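Local coordinates for protein Hia (Adhesin) (Haemophilus influenzae, PDB 3EMF) that mediates adhesion of Haemophilus influenzae as a trimeric autotransporter on the outer membrane, here represented by its binding domain 2, HiaBD2, at the interface of chains A and B. Sequence-based numbering; all coordinates share one arbitrary frame. Chains: chain A/B, Hia (Adhesin).

Contact 1: the interface of chains A and B. Residues chain A 7, 9, 52-53, 56-58; chain B 60, 63.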
loop_
_atom_site.group_PDB
_atom_site.type_symbol
_atom_site.label_atom_id
_atom_site.label_comp_id
_atom_site.label_asym_id
_atom_site.label_seq_id
_atom_site.Cartn_x
_atom_site.Cartn_y
_atom_site.Cartn_z
ATOM N N ASN A 7 12.948 8.259 15.376
ATOM C CA ASN A 7 13.788 7.085 15.199
ATOM C C ASN A 7 14.792 7.338 14.079
ATOM O O ASN A 7 14.798 8.418 13.495
ATOM C CB ASN A 7 12.954 5.800 15.007
ATOM C CG ASN A 7 12.093 5.828 13.767
ATOM O OD1 ASN A 7 12.494 6.372 12.740
ATOM N ND2 ASN A 7 10.904 5.225 13.851
ATOM N N LEU A 9 15.336 5.675 11.168
ATOM C CA LEU A 9 14.992 5.246 9.813
ATOM C C LEU A 9 15.275 6.303 8.751
ATOM O O LEU A 9 14.914 7.477 8.905
ATOM C CB LEU A 9 13.508 4.858 9.719
ATOM C CG LEU A 9 13.056 3.641 10.524
ATOM C CD1 LEU A 9 11.514 3.525 10.509
ATOM C CD2 LEU A 9 13.733 2.365 10.004
ATOM N N VAL A 52 17.583 -0.158 12.877
ATOM C CA VAL A 52 16.436 0.164 13.714
ATOM C C VAL A 52 15.671 -1.113 14.006
ATOM O O VAL A 52 15.120 -1.736 13.100
ATOM C CB VAL A 52 15.510 1.222 13.045
ATOM C CG1 VAL A 52 14.332 1.548 13.952
ATOM C CG2 VAL A 52 16.307 2.503 12.714
ATOM N N GLU A 53 15.668 -1.508 15.277
ATOM C CA GLU A 53 15.068 -2.752 15.709
ATOM C C GLU A 53 13.544 -2.743 15.598
ATOM O O GLU A 53 12.905 -1.691 15.634
ATOM C CB GLU A 53 15.462 -3.042 17.162
ATOM C CG GLU A 53 16.866 -3.601 17.332
ATOM C CD GLU A 53 17.974 -2.556 17.153
ATOM O OE1 GLU A 53 17.667 -1.337 17.141
ATOM O OE2 GLU A 53 19.156 -2.967 17.036
ATOM N N THR A 56 10.811 -0.607 18.083
ATOM C CA THR A 56 11.074 0.820 18.091
ATOM C C THR A 56 9.761 1.495 17.755
ATOM O O THR A 56 8.989 0.982 16.936
ATOM C CB THR A 56 12.117 1.168 17.016
ATOM O OG1 THR A 56 13.312 0.405 17.256
ATOM C CG2 THR A 56 12.452 2.666 17.018
ATOM N N ALA A 57 9.494 2.623 18.404
ATOM C CA ALA A 57 8.317 3.432 18.097
ATOM C C ALA A 57 8.329 3.848 16.632
ATOM O O ALA A 57 9.326 4.364 16.136
ATOM C CB ALA A 57 8.276 4.661 18.980
ATOM N N ALA A 58 7.222 3.599 15.933
ATOM C CA ALA A 58 7.045 4.164 14.604
ATOM C C ALA A 58 6.514 5.592 14.762
ATOM O O ALA A 58 5.802 5.897 15.718
ATOM C CB ALA A 58 6.090 3.333 13.782
ATOM N N VAL B 60 8.052 -0.148 14.627
ATOM C CA VAL B 60 8.692 -0.284 13.331
ATOM C C VAL B 60 8.517 -1.731 12.817
ATOM O O VAL B 60 8.333 -1.964 11.626
ATOM C CB VAL B 60 10.177 0.078 13.421
ATOM C CG1 VAL B 60 10.920 -0.391 12.172
ATOM C CG2 VAL B 60 10.354 1.602 13.663
ATOM N N LEU B 63 5.417 -1.971 10.980
ATOM C CA LEU B 63 5.488 -1.434 9.605
ATOM C C LEU B 63 6.076 -2.459 8.643
ATOM O O LEU B 63 5.731 -2.503 7.466
ATOM C CB LEU B 63 6.322 -0.144 9.541
ATOM C CG LEU B 63 5.966 0.996 10.488
ATOM C CD1 LEU B 63 6.862 2.227 10.194
ATOM C CD2 LEU B 63 4.472 1.362 10.396
#
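B:Val60 plugs into a small pocket of chain A formed by A:Leu9, A:Val52, A:Thr56 and the amide end of A:Asn7. Its CG2 methyl does most of the touching, lying 3.8 Å from CB of A:Thr56. The A:Leu9 branch comes from the opposite direction, tip to tip, with CD1 3.9 Å from B:Val60 CG2. A:Val52 crosses at about a right angle and presents CG1, while A:Thr56 runs alongside and points the same way as the valine. In B:Val60, CG1 stands anti to the backbone N (chi1 166°), which leaves CG2 beside that N, opposite the carbonyl carbon and turned into the pocket. The same residue binds through its backbone: N of B:Val60 donates to O of A:Thr56 at 2.7 Å. Chain A braces the pocket from behind. The amide ND2 of A:Asn7 gives a 2.9 Å in-plane hydrogen bond to O of A:Ala57, and the hydroxyl OG1 of A:Thr56 binds O of A:Glu53 at 2.7 Å. B:Val60 hides 58 Å² and its CG2 meets several groups, whereas on the looser flank B:Leu63 hides 5 Å², its CD1 meeting the methyl CB of A:Ala58 at 3.8 Å. The site docks the start of helix 60-63 of one subunit onto loops of its neighbour, helping to hold the adhesin trimer together.

Contact 2: the interface of chains A and B. Residues chain A 12, 38-39, 41, 65-67; chain B 86-87.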
loop_
_atom_site.group_PDB
_atom_site.type_symbol
_atom_site.label_atom_id
_atom_site.label_comp_id
_atom_site.label_asym_id
_atom_site.label_seq_id
_atom_site.Cartn_x
_atom_site.Cartn_y
_atom_site.Cartn_z
ATOM N N TYR A 12 15.013 5.719 1.138
ATOM C CA TYR A 12 15.838 5.412 -0.004
ATOM C C TYR A 12 16.246 6.719 -0.683
ATOM O O TYR A 12 15.459 7.672 -0.732
ATOM C CB TYR A 12 15.084 4.537 -0.974
ATOM C CG TYR A 12 14.939 3.132 -0.469
ATOM C CD1 TYR A 12 16.043 2.307 -0.343
ATOM C CD2 TYR A 12 13.695 2.635 -0.090
ATOM C CE1 TYR A 12 15.914 1.014 0.136
ATOM C CE2 TYR A 12 13.557 1.350 0.379
ATOM C CZ TYR A 12 14.659 0.540 0.487
ATOM O OH TYR A 12 14.512 -0.752 0.959
ATOM N N LEU A 38 10.880 6.862 -0.248
ATOM C CA LEU A 38 10.147 5.818 0.473
ATOM C C LEU A 38 10.991 5.389 1.664
ATOM O O LEU A 38 12.215 5.435 1.603
ATOM C CB LEU A 38 9.847 4.608 -0.425
ATOM C CG LEU A 38 8.935 4.822 -1.632
ATOM C CD1 LEU A 38 8.674 3.499 -2.387
ATOM C CD2 LEU A 38 7.631 5.446 -1.178
ATOM N N LEU A 39 10.330 4.954 2.733
ATOM C CA LEU A 39 11.008 4.549 3.951
ATOM C C LEU A 39 11.912 3.363 3.667
ATOM O O LEU A 39 11.533 2.417 2.970
ATOM C CB LEU A 39 9.980 4.182 5.031
ATOM C CG LEU A 39 10.406 4.247 6.502
ATOM C CD1 LEU A 39 10.911 5.653 6.841
ATOM C CD2 LEU A 39 9.228 3.856 7.408
ATOM N N LEU A 41 13.059 0.425 5.333
ATOM C CA LEU A 41 12.802 -0.360 6.529
ATOM C C LEU A 41 13.873 -1.416 6.773
ATOM O O LEU A 41 14.033 -1.900 7.892
ATOM C CB LEU A 41 11.407 -1.000 6.457
ATOM C CG LEU A 41 10.246 -0.052 6.756
ATOM C CD1 LEU A 41 8.913 -0.768 6.563
ATOM C CD2 LEU A 41 10.349 0.505 8.170
ATOM N N LYS A 65 6.035 8.078 4.667
ATOM C CA LYS A 65 7.016 7.577 3.711
ATOM C C LYS A 65 6.751 6.135 3.300
ATOM O O LYS A 65 7.554 5.524 2.597
ATOM C CB LYS A 65 8.426 7.691 4.285
ATOM C CG LYS A 65 8.848 9.107 4.588
ATOM C CD LYS A 65 10.339 9.124 4.920
ATOM C CE LYS A 65 10.844 10.560 5.078
ATOM N NZ LYS A 65 10.106 11.300 6.145
ATOM N N LEU A 66 5.611 5.607 3.712
ATOM C CA LEU A 66 5.196 4.274 3.294
ATOM C C LEU A 66 4.640 4.267 1.877
ATOM O O LEU A 66 4.022 5.229 1.423
ATOM C CB LEU A 66 4.128 3.746 4.250
ATOM C CG LEU A 66 4.526 3.481 5.698
ATOM C CD1 LEU A 66 3.275 2.996 6.456
ATOM C CD2 LEU A 66 5.630 2.464 5.789
ATOM N N GLY A 67 4.851 3.169 1.173
ATOM C CA GLY A 67 4.347 3.086 -0.172
ATOM C C GLY A 67 4.900 1.909 -0.925
ATOM O O GLY A 67 5.715 1.148 -0.408
ATOM N N HIS B 86 5.668 -2.945 1.997
ATOM C CA HIS B 86 6.204 -1.605 1.790
ATOM C C HIS B 86 7.441 -1.677 0.889
ATOM O O HIS B 86 8.308 -2.520 1.092
ATOM C CB HIS B 86 6.562 -0.948 3.108
ATOM C CG HIS B 86 7.464 0.234 2.932
ATOM N ND1 HIS B 86 7.014 1.433 2.436
ATOM C CD2 HIS B 86 8.794 0.375 3.120
ATOM C CE1 HIS B 86 8.027 2.279 2.344
ATOM N NE2 HIS B 86 9.120 1.662 2.762
ATOM N N ALA B 87 7.476 -0.821 -0.130
ATOM C CA ALA B 87 8.598 -0.727 -1.050
ATOM C C ALA B 87 8.822 -1.989 -1.882
ATOM O O ALA B 87 9.934 -2.238 -2.346
ATOM C CB ALA B 87 9.879 -0.330 -0.313
#
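The imidazole of B:His86 is slotted edge-on into chain A, between the backbones of A:Leu39 and A:Gly67. On one face lies the methyl CB of its own neighbour B:Ala87, 3.6 Å above the ring plane and shifted towards the rim. Towards the opposite face come A:Leu66, whose side chain crosses at about a right angle with CD2 3.8 Å from ND1 of B:His86, and A:Leu41, whose CD1 reaches the CD2 rim of the ring at 3.6 Å. Both ring nitrogens are used at the edge. NE2 of B:His86 donates to O of A:Leu39 in a short, nearly straight bond of 2.5 Å (169° at H), with the oxygen in the ring plane. ND1 of B:His86 accepts from the backbone N of A:Gly67 at 3.0 Å, again close to that plane. This pair would suit a proton on NE2, although O of A:Gly67 also comes near ND1, well out of the ring plane; the two bonds together fix the ring's rotation. With CG anti to the backbone N (chi1 163°), the ring extends to the A:Leu39 carbonyl and the A:Gly67 amide. The backbone N of B:Ala87 donates to O of A:Gly67 at 2.7 Å, so that the glycine is gripped through both its N and its O. The ring of A:Tyr12 makes a looser contact, CE2 standing 4.1 Å from CB of B:Ala87. B:His86 and B:Ala87 lie in the short connection between strands 80-85 and 89-94 of chain B, which fits against the start of strand 67-74 and the loop around residues 38-41 of chain A, where the loop-rich N-terminal part meets the strands of the Trp ring domain.

Contact 1 and contact 2 lie about 12 Å apart, measured between the centres of their C-alpha atoms, along the same face between chains A and B. They share no residues. Helix 60-63 and strand 67-74 are close in sequence but come from different subunits here: chain B gives the helix in contact 1, chain A the strand start in contact 2. Because every copy carries both halves of each site, the pair should recur around the trimer. Contact 1 would thus secure the loop-rich N-terminal part and contact 2 its join to the strands, so the two sites may reinforce the same subunit contact at two levels.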